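Local coordinates for protein exopolygalacturonate lyase (PDB 5A29) that probably cleaves the polygalacturonate of pectin by beta-elimination, as a manganese-binding member of polysaccharide lyase family 2, at residues 30-35 against 491-496; 120-123 against 127-130. All coordinates share one frame; numbering follows the deposited sequence.

Interaction 1 of 2, residues 30-35 against 491-496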
loop_
_atom_site.group_PDB
_atom_site.type_symbol
_atom_site.label_atom_id
_atom_site.label_comp_id
_atom_site.label_asym_id
_atom_site.label_seq_id
_atom_site.Cartn_x
_atom_site.Cartn_y
_atom_site.Cartn_z
ATOM N N ALA A 30 3.556 -18.700 22.948
ATOM C CA ALA A 30 2.884 -17.783 23.859
ATOM C C ALA A 30 3.674 -16.491 24.052
ATOM O O ALA A 30 3.085 -15.428 24.216
ATOM C CB ALA A 30 2.650 -18.449 25.256
ATOM N N MET A 31 5.002 -16.601 24.116
ATOM C CA MET A 31 5.783 -15.401 24.420
ATOM C C MET A 31 5.681 -14.400 23.256
ATOM O O MET A 31 5.743 -13.161 23.480
ATOM C CB MET A 31 7.255 -15.759 24.607
ATOM C CG MET A 31 7.559 -16.390 25.985
ATOM S SD MET A 31 9.208 -17.159 25.881
ATOM C CE MET A 31 10.229 -15.687 25.611
ATOM N N ARG A 32 5.470 -14.894 22.037
ATOM C CA ARG A 32 5.317 -13.963 20.901
ATOM C C ARG A 32 3.976 -13.278 21.035
ATOM O O ARG A 32 3.845 -12.036 20.789
ATOM C CB ARG A 32 5.378 -14.685 19.552
ATOM C CG ARG A 32 6.733 -15.288 19.254
ATOM C CD ARG A 32 6.894 -15.640 17.774
ATOM N NE ARG A 32 5.849 -16.642 17.371
ATOM C CZ ARG A 32 5.968 -17.982 17.567
ATOM N NH1 ARG A 32 7.120 -18.563 17.982
ATOM N NH2 ARG A 32 4.964 -18.774 17.178
ATOM N N VAL A 33 2.956 -14.005 21.449
ATOM C CA VAL A 33 1.667 -13.327 21.662
ATOM C C VAL A 33 1.768 -12.316 22.803
ATOM O O VAL A 33 1.153 -11.239 22.770
ATOM C CB VAL A 33 0.502 -14.337 21.932
ATOM C CG1 VAL A 33 -0.761 -13.596 22.340
ATOM C CG2 VAL A 33 0.233 -15.192 20.714
ATOM N N GLN A 34 2.569 -12.625 23.813
ATOM C CA GLN A 34 2.694 -11.664 24.900
ATOM C C GLN A 34 3.467 -10.400 24.458
ATOM O O GLN A 34 3.157 -9.322 24.963
ATOM C CB GLN A 34 3.413 -12.349 26.113
ATOM C CG GLN A 34 3.791 -11.364 27.244
ATOM C CD GLN A 34 2.534 -10.843 27.920
ATOM O OE1 GLN A 34 1.644 -11.630 28.250
ATOM N NE2 GLN A 34 2.378 -9.526 27.975
ATOM N N ALA A 35 4.468 -10.524 23.574
ATOM C CA ALA A 35 5.081 -9.302 23.005
ATOM C C ALA A 35 4.017 -8.383 22.380
ATOM O O ALA A 35 4.009 -7.136 22.582
ATOM C CB ALA A 35 6.136 -9.644 21.975
ATOM N N ALA A 491 10.521 -20.159 13.876
ATOM C CA ALA A 491 11.882 -19.729 14.110
ATOM C C ALA A 491 12.093 -18.282 13.633
ATOM O O ALA A 491 12.718 -17.444 14.320
ATOM C CB ALA A 491 12.837 -20.648 13.383
ATOM N N ALA A 492 11.584 -17.994 12.428
ATOM C CA ALA A 492 11.628 -16.619 11.912
ATOM C C ALA A 492 10.899 -15.641 12.810
ATOM O O ALA A 492 11.394 -14.503 12.965
ATOM C CB ALA A 492 11.039 -16.543 10.508
ATOM N N ALA A 493 9.684 -15.990 13.285
ATOM C CA ALA A 493 8.906 -15.068 14.145
ATOM C C ALA A 493 9.699 -14.784 15.458
ATOM O O ALA A 493 9.659 -13.670 15.967
ATOM C CB ALA A 493 7.556 -15.669 14.501
ATOM N N ASP A 494 10.355 -15.809 16.000
ATOM C CA ASP A 494 11.179 -15.578 17.239
ATOM C C ASP A 494 12.310 -14.569 16.994
ATOM O O ASP A 494 12.495 -13.612 17.771
ATOM C CB ASP A 494 11.754 -16.887 17.759
ATOM C CG ASP A 494 10.685 -17.793 18.416
ATOM O OD1 ASP A 494 9.574 -17.305 18.833
ATOM O OD2 ASP A 494 11.019 -18.995 18.577
ATOM N N LYS A 495 12.978 -14.715 15.862
ATOM C CA LYS A 495 13.966 -13.714 15.416
ATOM C C LYS A 495 13.401 -12.356 15.158
ATOM O O LYS A 495 14.009 -11.346 15.541
ATOM C CB LYS A 495 14.761 -14.185 14.202
ATOM C CG LYS A 495 15.812 -15.187 14.593
ATOM C CD LYS A 495 16.495 -15.889 13.436
ATOM C CE LYS A 495 17.285 -17.133 13.901
ATOM N NZ LYS A 495 16.501 -18.407 13.781
ATOM N N LEU A 496 12.199 -12.298 14.560
ATOM C CA LEU A 496 11.538 -11.031 14.344
ATOM C C LEU A 496 11.270 -10.251 15.655
ATOM O O LEU A 496 11.490 -9.038 15.725
ATOM C CB LEU A 496 10.237 -11.238 13.496
ATOM C CG LEU A 496 9.561 -9.964 12.982
ATOM C CD1 LEU A 496 10.424 -9.365 11.823
ATOM C CD2 LEU A 496 8.194 -10.418 12.378
HETATM O O HOH W 1 8.911 -20.979 18.355
#

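Interaction 2 of 2, residues 120-123 against 127-130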
loop_
_atom_site.group_PDB
_atom_site.type_symbol
_atom_site.label_atom_id
_atom_site.label_comp_id
_atom_site.label_asym_id
_atom_site.label_seq_id
_atom_site.Cartn_x
_atom_site.Cartn_y
_atom_site.Cartn_z
ATOM N N ASN A 120 -17.234 11.981 15.126
ATOM C CA ASN A 120 -16.724 13.319 15.304
ATOM C C ASN A 120 -15.957 13.960 14.197
ATOM O O ASN A 120 -15.775 15.186 14.217
ATOM C CB ASN A 120 -15.922 13.389 16.598
ATOM C CG ASN A 120 -16.819 13.218 17.814
ATOM O OD1 ASN A 120 -17.500 14.167 18.197
ATOM N ND2 ASN A 120 -16.950 11.990 18.312
ATOM N N PHE A 121 -15.341 13.154 13.321
ATOM C CA PHE A 121 -14.285 13.677 12.455
ATOM C C PHE A 121 -14.501 13.331 10.979
ATOM O O PHE A 121 -13.542 13.022 10.263
ATOM C CB PHE A 121 -12.890 13.233 12.943
ATOM C CG PHE A 121 -12.580 13.766 14.320
ATOM C CD1 PHE A 121 -12.302 15.116 14.502
ATOM C CD2 PHE A 121 -12.711 12.941 15.417
ATOM C CE1 PHE A 121 -12.085 15.619 15.758
ATOM C CE2 PHE A 121 -12.501 13.433 16.695
ATOM C CZ PHE A 121 -12.157 14.766 16.862
ATOM N N ILE A 122 -15.768 13.358 10.578
ATOM C CA ILE A 122 -16.167 13.277 9.196
ATOM C C ILE A 122 -16.714 14.616 8.706
ATOM O O ILE A 122 -17.629 15.177 9.328
ATOM C CB ILE A 122 -17.270 12.226 9.039
ATOM C CG1 ILE A 122 -16.810 10.894 9.638
ATOM C CG2 ILE A 122 -17.592 12.049 7.565
ATOM C CD1 ILE A 122 -17.801 9.762 9.350
ATOM N N ALA A 123 -16.198 15.116 7.590
ATOM C CA ALA A 123 -16.776 16.313 6.927
ATOM C C ALA A 123 -18.262 16.148 6.579
ATOM O O ALA A 123 -18.781 14.999 6.468
ATOM C CB ALA A 123 -15.983 16.626 5.659
ATOM N N LEU A 127 -16.433 12.740 3.603
ATOM C CA LEU A 127 -14.973 12.474 3.647
ATOM C C LEU A 127 -14.450 12.520 5.095
ATOM O O LEU A 127 -14.720 13.470 5.844
ATOM C CB LEU A 127 -14.192 13.486 2.819
ATOM C CG LEU A 127 -14.359 13.400 1.271
ATOM C CD1 LEU A 127 -13.603 14.533 0.594
ATOM C CD2 LEU A 127 -13.956 12.008 0.772
ATOM N N PHE A 128 -13.615 11.545 5.457
ATOM C CA PHE A 128 -12.961 11.583 6.764
ATOM C C PHE A 128 -11.924 12.662 6.804
ATOM O O PHE A 128 -11.113 12.861 5.833
ATOM C CB PHE A 128 -12.262 10.217 7.087
ATOM C CG PHE A 128 -13.188 9.047 7.161
ATOM C CD1 PHE A 128 -14.571 9.199 7.106
ATOM C CD2 PHE A 128 -12.672 7.752 7.356
ATOM C CE1 PHE A 128 -15.413 8.101 7.177
ATOM C CE2 PHE A 128 -13.504 6.646 7.442
ATOM C CZ PHE A 128 -14.893 6.818 7.361
ATOM N N TYR A 129 -11.732 13.228 7.999
ATOM C CA TYR A 129 -10.543 14.052 8.237
ATOM C C TYR A 129 -9.306 13.214 8.580
ATOM O O TYR A 129 -9.012 12.984 9.762
ATOM C CB TYR A 129 -10.760 15.082 9.350
ATOM C CG TYR A 129 -11.903 16.089 9.019
ATOM C CD1 TYR A 129 -11.806 16.914 7.895
ATOM C CD2 TYR A 129 -13.037 16.209 9.850
ATOM C CE1 TYR A 129 -12.830 17.829 7.580
ATOM C CE2 TYR A 129 -14.075 17.128 9.547
ATOM C CZ TYR A 129 -13.938 17.935 8.420
ATOM O OH TYR A 129 -14.896 18.863 8.080
ATOM N N TRP A 130 -8.527 12.865 7.565
ATOM C CA TRP A 130 -7.378 11.948 7.715
ATOM C C TRP A 130 -6.560 12.025 6.424
ATOM O O TRP A 130 -6.873 12.837 5.517
ATOM C CB TRP A 130 -7.868 10.500 7.999
ATOM C CG TRP A 130 -8.528 9.812 6.805
ATOM C CD1 TRP A 130 -8.830 10.381 5.571
ATOM C CD2 TRP A 130 -8.976 8.468 6.737
ATOM N NE1 TRP A 130 -9.371 9.419 4.738
ATOM C CE2 TRP A 130 -9.536 8.263 5.440
ATOM C CE3 TRP A 130 -8.953 7.392 7.637
ATOM C CZ2 TRP A 130 -10.036 7.039 5.033
ATOM C CZ3 TRP A 130 -9.498 6.183 7.238
ATOM C CH2 TRP A 130 -10.017 6.008 5.941
#

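Interaction 1 of 2, residues 30-35 against 491-496
Arg32 reaches across from helix 27-46 to Ala493 and Asp494 on helix 484-500. Its CB points toward the second helix, and the aliphatic part of the chain makes the first contacts. CG passes 3.5 Å from Asp494 OD1. One bond further on, CD touches both residues at once, 3.3 Å from Asp494 OD1 and 3.3 Å from Ala493 CB, the two contacts coming at roughly a right angle to each other. There the chain bends (chi3 -60°), turning the guanidinium back beside the carboxylate. NE remains near the methyl group, 3.5 Å from Ala493 CB. At the tip, NH1 donates to Asp494 OD1 in a salt bridge of 2.9 Å that is nearly straight (164°). The oxygen lies in the guanidinium plane, at its edge, but is itself approached from above the carboxylate plane, the two planes being 45° apart. A water spans the same pair, donating to Asp494 OD2 and accepting a weak bond from NH1. NH2 forms a second salt bridge, with Asp29, so that carboxylates on both helices hold the guanidinium, which probably helps to balance its charge in this buried setting. Helix 521-532 covers the contact through Leu532 against Arg32 and Leu525 and Leu528 against Ala493, while Leu470 also packs on Ala493, placing helix 27-46, the first of the chain, against helices 467-480, 484-500 and 521-532 near its C-terminal end.

Interaction 2 of 2, residues 120-123 against 127-130
Ile122 and Phe128 face each other as a single antiparallel, non-hydrogen-bonded bridge with their CA atoms 4.4 Å apart, framed by two backbone bonds, Tyr129 N to Phe121 O (2.9 Å) and Ala123 N to Leu127 O (2.8 Å). The first is nearly straight at 172°; the second is more bent, at 147°. On one side of the bridge the Ile122 and Phe128 side chains run side by side in the same direction, Ile122 CD1 coming to 3.6 Å from Phe128 CE1. On the other side Tyr129 folds across the partner backbone: CG lies beside its own backbone N (chi1 -61°), and the ring passes along the peptide chain with Ala123 N over one face, 3.5 Å from Tyr129 CE2. The phenol oxygen ends beside Ala123, 3.4 Å from its CA. Tyr199 adds a hydrogen bond to Phe128 O and packs its ring against Tyr129. Asn125 OD1 accepts from Leu127 N, the bond that defines an Asx turn, within the connection between the paired segments. Together these features make a short hairpin-like reversal following helix 105-120, with Leu127 packed on helix 170-184 and about 10 Å from the side chains of the manganese ligands Glu154 and His196.

Overall arrangement
The two contacts are separate parts of one chain whose regular structure is mostly helix, with centres 36 Å apart and nearest atoms about 24 Å apart. Interaction 1 joins the beginning of the modelled chain to a helix near its end, bridging 455 intervening residues; interaction 2 is a local turn within that span. They share no helix or strand. The long-range contact brings the N-terminal helix onto the C-terminal helices, away from the annotated sites, whereas 120-123 with 127-130 lies in the loop that leads from helix 105-120 into strand 135-137 of the four-stranded antiparallel sheet, with the Leu127 side chain about 14 Å from the bound manganese.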